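Local coordinates for Aureochrome1-like protein (Ochromonas danica, PDB 6I20), which binds flavin mononucleotide in a LOV-type PAS domain and probably acts as a blue-light photoreceptor of the aureochrome family, at residues A[27-41]-A[45-57]. Sequence-based numbering, arbitrary orientation. Where two conformers were deposited one is given.
With FMN (flavin mononucleotide), chain E; EDO (1,2-ethanediol), chain G.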
# COMPACT_ATOMS: atom_id res chain seq x y z
N ASP A 27 -11.26 -10.50 0.10
CA ASP A 27 -10.05 -10.11 0.75
C ASP A 27 -9.30 -8.94 0.14
O ASP A 27 -8.14 -8.73 0.43
CB ASP A 27 -9.08 -11.30 0.92
CG ASP A 27 -8.20 -11.16 2.15
OD1 ASP A 27 -8.54 -10.38 3.07
OD2 ASP A 27 -7.13 -11.85 2.21
N ASN A 28 -10.00 -8.13 -0.65
CA ASN A 28 -9.46 -6.87 -1.14
C ASN A 28 -8.05 -7.00 -1.72
O ASN A 28 -7.09 -6.31 -1.28
CB ASN A 28 -9.49 -5.83 -0.00
CG ASN A 28 -9.19 -4.42 -0.46
OD1 ASN A 28 -9.42 -4.05 -1.61
ND2 ASN A 28 -8.67 -3.63 0.46
N PRO A 29 -7.90 -7.88 -2.73
CA PRO A 29 -6.58 -8.15 -3.26
C PRO A 29 -6.06 -7.11 -4.24
O PRO A 29 -6.83 -6.33 -4.83
CB PRO A 29 -6.79 -9.44 -3.99
CG PRO A 29 -8.17 -9.31 -4.54
CD PRO A 29 -8.92 -8.66 -3.41
N ILE A 30 -4.77 -7.17 -4.46
CA ILE A 30 -4.08 -6.37 -5.45
C ILE A 30 -4.53 -6.79 -6.86
O ILE A 30 -4.50 -7.98 -7.21
CB ILE A 30 -2.57 -6.53 -5.33
CG1 ILE A 30 -2.04 -6.05 -4.00
CG2 ILE A 30 -1.83 -5.85 -6.47
CD1 ILE A 30 -0.61 -6.57 -3.74
N VAL A 31 -4.92 -5.80 -7.67
CA VAL A 31 -5.28 -5.99 -9.08
C VAL A 31 -4.28 -5.29 -10.03
O VAL A 31 -4.35 -5.53 -11.25
CB VAL A 31 -6.73 -5.58 -9.44
CG1 VAL A 31 -7.73 -6.50 -8.75
CG2 VAL A 31 -6.97 -4.11 -9.11
N TYR A 32 -3.35 -4.49 -9.51
CA TYR A 32 -2.32 -3.87 -10.32
C TYR A 32 -1.16 -3.57 -9.37
O TYR A 32 -1.39 -3.05 -8.25
CB TYR A 32 -2.82 -2.53 -10.95
CG TYR A 32 -1.82 -1.95 -11.90
CD1 TYR A 32 -0.81 -1.12 -11.44
CD2 TYR A 32 -1.87 -2.28 -13.26
CE1 TYR A 32 0.18 -0.63 -12.33
CE2 TYR A 32 -0.93 -1.80 -14.15
CZ TYR A 32 0.10 -0.99 -13.67
OH TYR A 32 1.04 -0.52 -14.58
N ALA A 33 0.07 -3.83 -9.79
CA ALA A 33 1.26 -3.49 -8.99
C ALA A 33 2.29 -2.90 -9.89
O ALA A 33 2.56 -3.42 -10.97
CB ALA A 33 1.83 -4.71 -8.29
N SER A 34 2.87 -1.78 -9.47
CA SER A 34 3.90 -1.14 -10.28
C SER A 34 5.23 -1.83 -10.24
O SER A 34 5.56 -2.53 -9.27
CB SER A 34 4.11 0.32 -9.88
OG SER A 34 4.82 0.42 -8.67
N GLN A 35 6.06 -1.60 -11.24
CA GLN A 35 7.42 -2.10 -11.23
C GLN A 35 8.19 -1.71 -10.00
O GLN A 35 8.93 -2.51 -9.46
CB GLN A 35 8.18 -1.67 -12.51
CG GLN A 35 9.61 -2.21 -12.55
CD GLN A 35 9.66 -3.72 -12.59
OE1 GLN A 35 9.13 -4.30 -13.55
NE2 GLN A 35 10.23 -4.37 -11.54
N GLY A 36 8.00 -0.49 -9.54
CA GLY A 36 8.69 -0.01 -8.36
C GLY A 36 8.34 -0.83 -7.13
O GLY A 36 9.20 -1.10 -6.30
N PHE A 37 7.06 -1.16 -6.99
CA PHE A 37 6.62 -2.02 -5.88
C PHE A 37 7.30 -3.38 -5.94
O PHE A 37 7.77 -3.92 -4.92
CB PHE A 37 5.11 -2.20 -5.90
CG PHE A 37 4.57 -3.10 -4.83
CD1 PHE A 37 4.25 -2.60 -3.57
CD2 PHE A 37 4.34 -4.44 -5.08
CE1 PHE A 37 3.75 -3.41 -2.58
CE2 PHE A 37 3.83 -5.25 -4.08
CZ PHE A 37 3.52 -4.75 -2.85
N LEU A 38 7.39 -3.94 -7.12
CA LEU A 38 8.03 -5.25 -7.30
C LEU A 38 9.49 -5.17 -6.92
O LEU A 38 10.02 -6.07 -6.27
CB LEU A 38 7.85 -5.76 -8.73
CG LEU A 38 6.43 -5.84 -9.25
CD1 LEU A 38 6.44 -6.26 -10.70
CD2 LEU A 38 5.54 -6.73 -8.39
N THR A 39 10.19 -4.12 -7.36
CA THR A 39 11.60 -3.98 -7.05
C THR A 39 11.83 -3.75 -5.56
O THR A 39 12.74 -4.37 -4.98
CB THR A 39 12.21 -2.86 -7.86
OG1 THR A 39 12.03 -3.21 -9.24
CG2 THR A 39 13.70 -2.70 -7.55
N LEU A 40 10.99 -2.93 -4.95
CA LEU A 40 11.09 -2.64 -3.51
C LEU A 40 10.93 -3.91 -2.69
O LEU A 40 11.68 -4.15 -1.76
CB LEU A 40 10.01 -1.64 -3.10
CG LEU A 40 9.78 -1.41 -1.61
CD1 LEU A 40 11.04 -0.80 -1.00
CD2 LEU A 40 8.55 -0.53 -1.42
N THR A 41 9.90 -4.69 -3.00
CA THR A 41 9.53 -5.83 -2.18
C THR A 41 10.21 -7.13 -2.57
O THR A 41 10.22 -8.08 -1.73
CB THR A 41 8.01 -6.04 -2.22
OG1 THR A 41 7.60 -6.47 -3.53
CG2 THR A 41 7.25 -4.84 -1.76
N LEU A 45 5.52 -10.01 -10.22
CA LEU A 45 4.13 -9.59 -10.40
C LEU A 45 3.14 -10.76 -10.20
O LEU A 45 2.09 -10.62 -9.57
CB LEU A 45 3.91 -8.97 -11.80
CG LEU A 45 2.53 -8.38 -12.05
CD1 LEU A 45 2.18 -7.25 -11.07
CD2 LEU A 45 2.48 -7.86 -13.48
N SER A 46 3.53 -11.93 -10.71
CA SER A 46 2.72 -13.14 -10.62
C SER A 46 2.58 -13.66 -9.19
O SER A 46 1.74 -14.54 -8.97
CB SER A 46 3.36 -14.21 -11.50
OG SER A 46 4.71 -14.37 -11.12
N GLU A 47 3.36 -13.15 -8.24
CA GLU A 47 3.27 -13.51 -6.84
C GLU A 47 2.46 -12.53 -6.03
O GLU A 47 2.20 -12.76 -4.86
CB GLU A 47 4.69 -13.61 -6.23
CG GLU A 47 5.50 -14.71 -6.83
CD GLU A 47 6.90 -14.77 -6.30
OE1 GLU A 47 7.63 -13.76 -6.35
OE2 GLU A 47 7.30 -15.85 -5.81
N VAL A 48 2.11 -11.38 -6.62
CA VAL A 48 1.40 -10.33 -5.87
C VAL A 48 -0.05 -10.12 -6.32
O VAL A 48 -0.93 -9.88 -5.50
CB VAL A 48 2.18 -9.04 -5.80
CG1 VAL A 48 3.60 -9.19 -5.34
CG2 VAL A 48 2.12 -8.28 -7.04
N LEU A 49 -0.31 -10.20 -7.63
CA LEU A 49 -1.68 -10.04 -8.08
C LEU A 49 -2.56 -11.12 -7.45
O LEU A 49 -2.14 -12.28 -7.35
CB LEU A 49 -1.80 -10.10 -9.58
CG LEU A 49 -1.07 -9.00 -10.36
CD1 LEU A 49 -1.21 -9.30 -11.83
CD2 LEU A 49 -1.55 -7.60 -10.02
N GLY A 50 -3.76 -10.73 -7.01
CA GLY A 50 -4.69 -11.68 -6.38
C GLY A 50 -4.46 -11.91 -4.90
O GLY A 50 -5.18 -12.72 -4.29
N ARG A 51 -3.48 -11.21 -4.32
CA ARG A 51 -3.13 -11.32 -2.92
C ARG A 51 -3.41 -10.02 -2.18
O ARG A 51 -3.24 -8.94 -2.73
CB ARG A 51 -1.63 -11.66 -2.77
CG ARG A 51 -1.24 -12.94 -3.51
CD ARG A 51 -1.70 -14.16 -2.72
NE ARG A 51 -1.38 -14.06 -1.30
CZ ARG A 51 -0.21 -14.35 -0.73
NH1 ARG A 51 -0.08 -14.13 0.54
NH2 ARG A 51 0.82 -14.87 -1.39
N ASN A 52 -3.87 -10.11 -0.93
CA ASN A 52 -3.92 -8.96 -0.03
C ASN A 52 -2.50 -8.57 0.35
O ASN A 52 -1.66 -9.44 0.63
CB ASN A 52 -4.73 -9.32 1.21
CG ASN A 52 -4.93 -8.14 2.12
OD1 ASN A 52 -4.00 -7.75 2.82
ND2 ASN A 52 -6.14 -7.57 2.10
N CYS A 53 -2.24 -7.27 0.44
CA CYS A 53 -0.89 -6.75 0.70
C CYS A 53 -0.30 -7.05 2.12
O CYS A 53 0.87 -6.78 2.37
CB CYS A 53 -0.85 -5.23 0.35
SG CYS A 53 0.63 -4.68 -0.49
N ARG A 54 -1.10 -7.67 3.00
CA ARG A 54 -0.61 -8.02 4.31
C ARG A 54 0.56 -8.98 4.26
O ARG A 54 1.20 -9.19 5.29
CB ARG A 54 -1.72 -8.57 5.20
CG ARG A 54 -2.10 -9.99 4.91
CD ARG A 54 -3.10 -10.54 5.92
NE ARG A 54 -4.39 -9.92 5.85
CZ ARG A 54 -5.34 -10.24 4.98
NH1 ARG A 54 -5.18 -11.22 4.09
NH2 ARG A 54 -6.49 -9.57 4.99
N PHE A 55 0.83 -9.63 3.13
CA PHE A 55 2.03 -10.47 3.02
C PHE A 55 3.35 -9.76 3.29
O PHE A 55 4.38 -10.38 3.52
CB PHE A 55 2.09 -11.25 1.68
CG PHE A 55 2.26 -10.38 0.45
CD1 PHE A 55 3.51 -9.89 0.10
CD2 PHE A 55 1.18 -10.06 -0.35
CE1 PHE A 55 3.65 -9.10 -1.02
CE2 PHE A 55 1.32 -9.23 -1.46
CZ PHE A 55 2.55 -8.73 -1.78
N LEU A 56 3.29 -8.43 3.25
CA LEU A 56 4.47 -7.60 3.61
C LEU A 56 4.71 -7.46 5.10
O LEU A 56 5.74 -6.96 5.51
CB LEU A 56 4.36 -6.22 2.96
CG LEU A 56 4.39 -6.19 1.45
CD1 LEU A 56 4.24 -4.75 0.97
CD2 LEU A 56 5.66 -6.79 0.87
N GLN A 57 3.76 -7.94 5.91
CA GLN A 57 3.88 -7.76 7.36
C GLN A 57 4.51 -8.99 8.01
O GLN A 57 4.44 -10.08 7.47
CB GLN A 57 2.50 -7.50 7.94
CG GLN A 57 1.85 -6.23 7.37
CD GLN A 57 0.36 -6.16 7.60
OE1 GLN A 57 -0.23 -6.93 8.39
NE2 GLN A 57 -0.30 -5.19 6.91
N1 FMN E . 0.01 -3.22 4.28
C2 FMN E . 1.35 -3.20 4.38
O2 FMN E . 1.87 -3.68 5.42
N3 FMN E . 2.17 -2.71 3.42
C4 FMN E . 1.68 -2.17 2.26
O4 FMN E . 2.47 -1.66 1.42
C4A FMN E . 0.27 -2.19 2.09
N5 FMN E . -0.29 -1.68 0.94
C5A FMN E . -1.64 -1.65 0.86
C6 FMN E . -2.26 -1.11 -0.29
C7 FMN E . -3.60 -1.05 -0.43
C7M FMN E . -4.24 -0.43 -1.69
C8 FMN E . -4.46 -1.55 0.61
C8M FMN E . -5.95 -1.47 0.48
C9 FMN E . -3.89 -2.08 1.74
C9A FMN E . -2.51 -2.12 1.92
N10 FMN E . -1.93 -2.73 3.06
C10 FMN E . -0.57 -2.70 3.17
C1' FMN E . -2.74 -3.14 4.20
C2' FMN E . -3.24 -4.59 4.18
O2' FMN E . -3.54 -4.95 2.82
C3' FMN E . -4.50 -4.69 5.02
O3' FMN E . -5.51 -3.76 4.59
C4' FMN E . -4.29 -4.52 6.50
O4' FMN E . -3.26 -5.44 6.91
C5' FMN E . -5.60 -4.88 7.29
O5' FMN E . -6.28 -6.02 6.66
P FMN E . -7.24 -6.90 7.61
O1P FMN E . -7.72 -8.02 6.78
O2P FMN E . -6.41 -7.33 8.75
O3P FMN E . -8.33 -5.92 8.03
C1 EDO G . 13.34 -1.70 -11.36
O1 EDO G . 14.02 -1.37 -12.59
C2 EDO G . 13.26 -0.47 -10.47
O2 EDO G . 11.91 -0.12 -10.16
O HOH W 1 -4.57 -5.46 -0.15
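This contact forms one wall of the flavin pocket in a LOV-type PAS domain. It joins edge strand 30-33 and helix 35-41 to segment 45-57, which carries the NCRFLQ motif of LOV domains. At the phosphate end, R54 grips D27 end-on. R54 NH1 meets the syn lone pair of D27 OD2 at 2.8 Å, and R54 NH2 bonds D27 OD1 at 2.9 Å. The carboxylate and guanidinium planes lie 15° apart, so this salt bridge is nearly flat. R54 NH2 also donates to FMN O1P (2.7 Å). N52 OD1 sits over the centre of one guanidinium face. Replacing R54 with an alanine would probably leave the D27 carboxylate without its mate and cost the FMN phosphate one of its cationic partners.

N52 works in both directions. With CG anti to the backbone N (chi1 -175°), ND2 donates almost straight to D27 O. Its OD1 accepts from R54 N, an Asx turn, and from FMN O2' at 2.8 Å. A water links N28 O, C53 N and FMN O2'. The backbones are tied by I30 N to R51 O and G50 N to I30 O.

Deeper in, I30 CD1 reaches the edge of the F55 ring. V48 CG1 lies at the edge of the F37 ring, while T41 CG2 covers part of one face. A33 CB packs on V48 CG2 and L45 CD1.

C53 has two conformers. In the one described here, I30 CD1 and the F37 ring pack beside SG, the ring in an oblique sulfur-aromatic contact (F37 CZ to C53 SG 3.7 Å). C53 SG lies 3.6 Å from FMN C4A, the flavin carbon to which LOV cysteines bond on illumination, so C53 is probably the adduct-forming cysteine. At the phosphate end, D27 probably helps hold R54 in place to bind the phosphate.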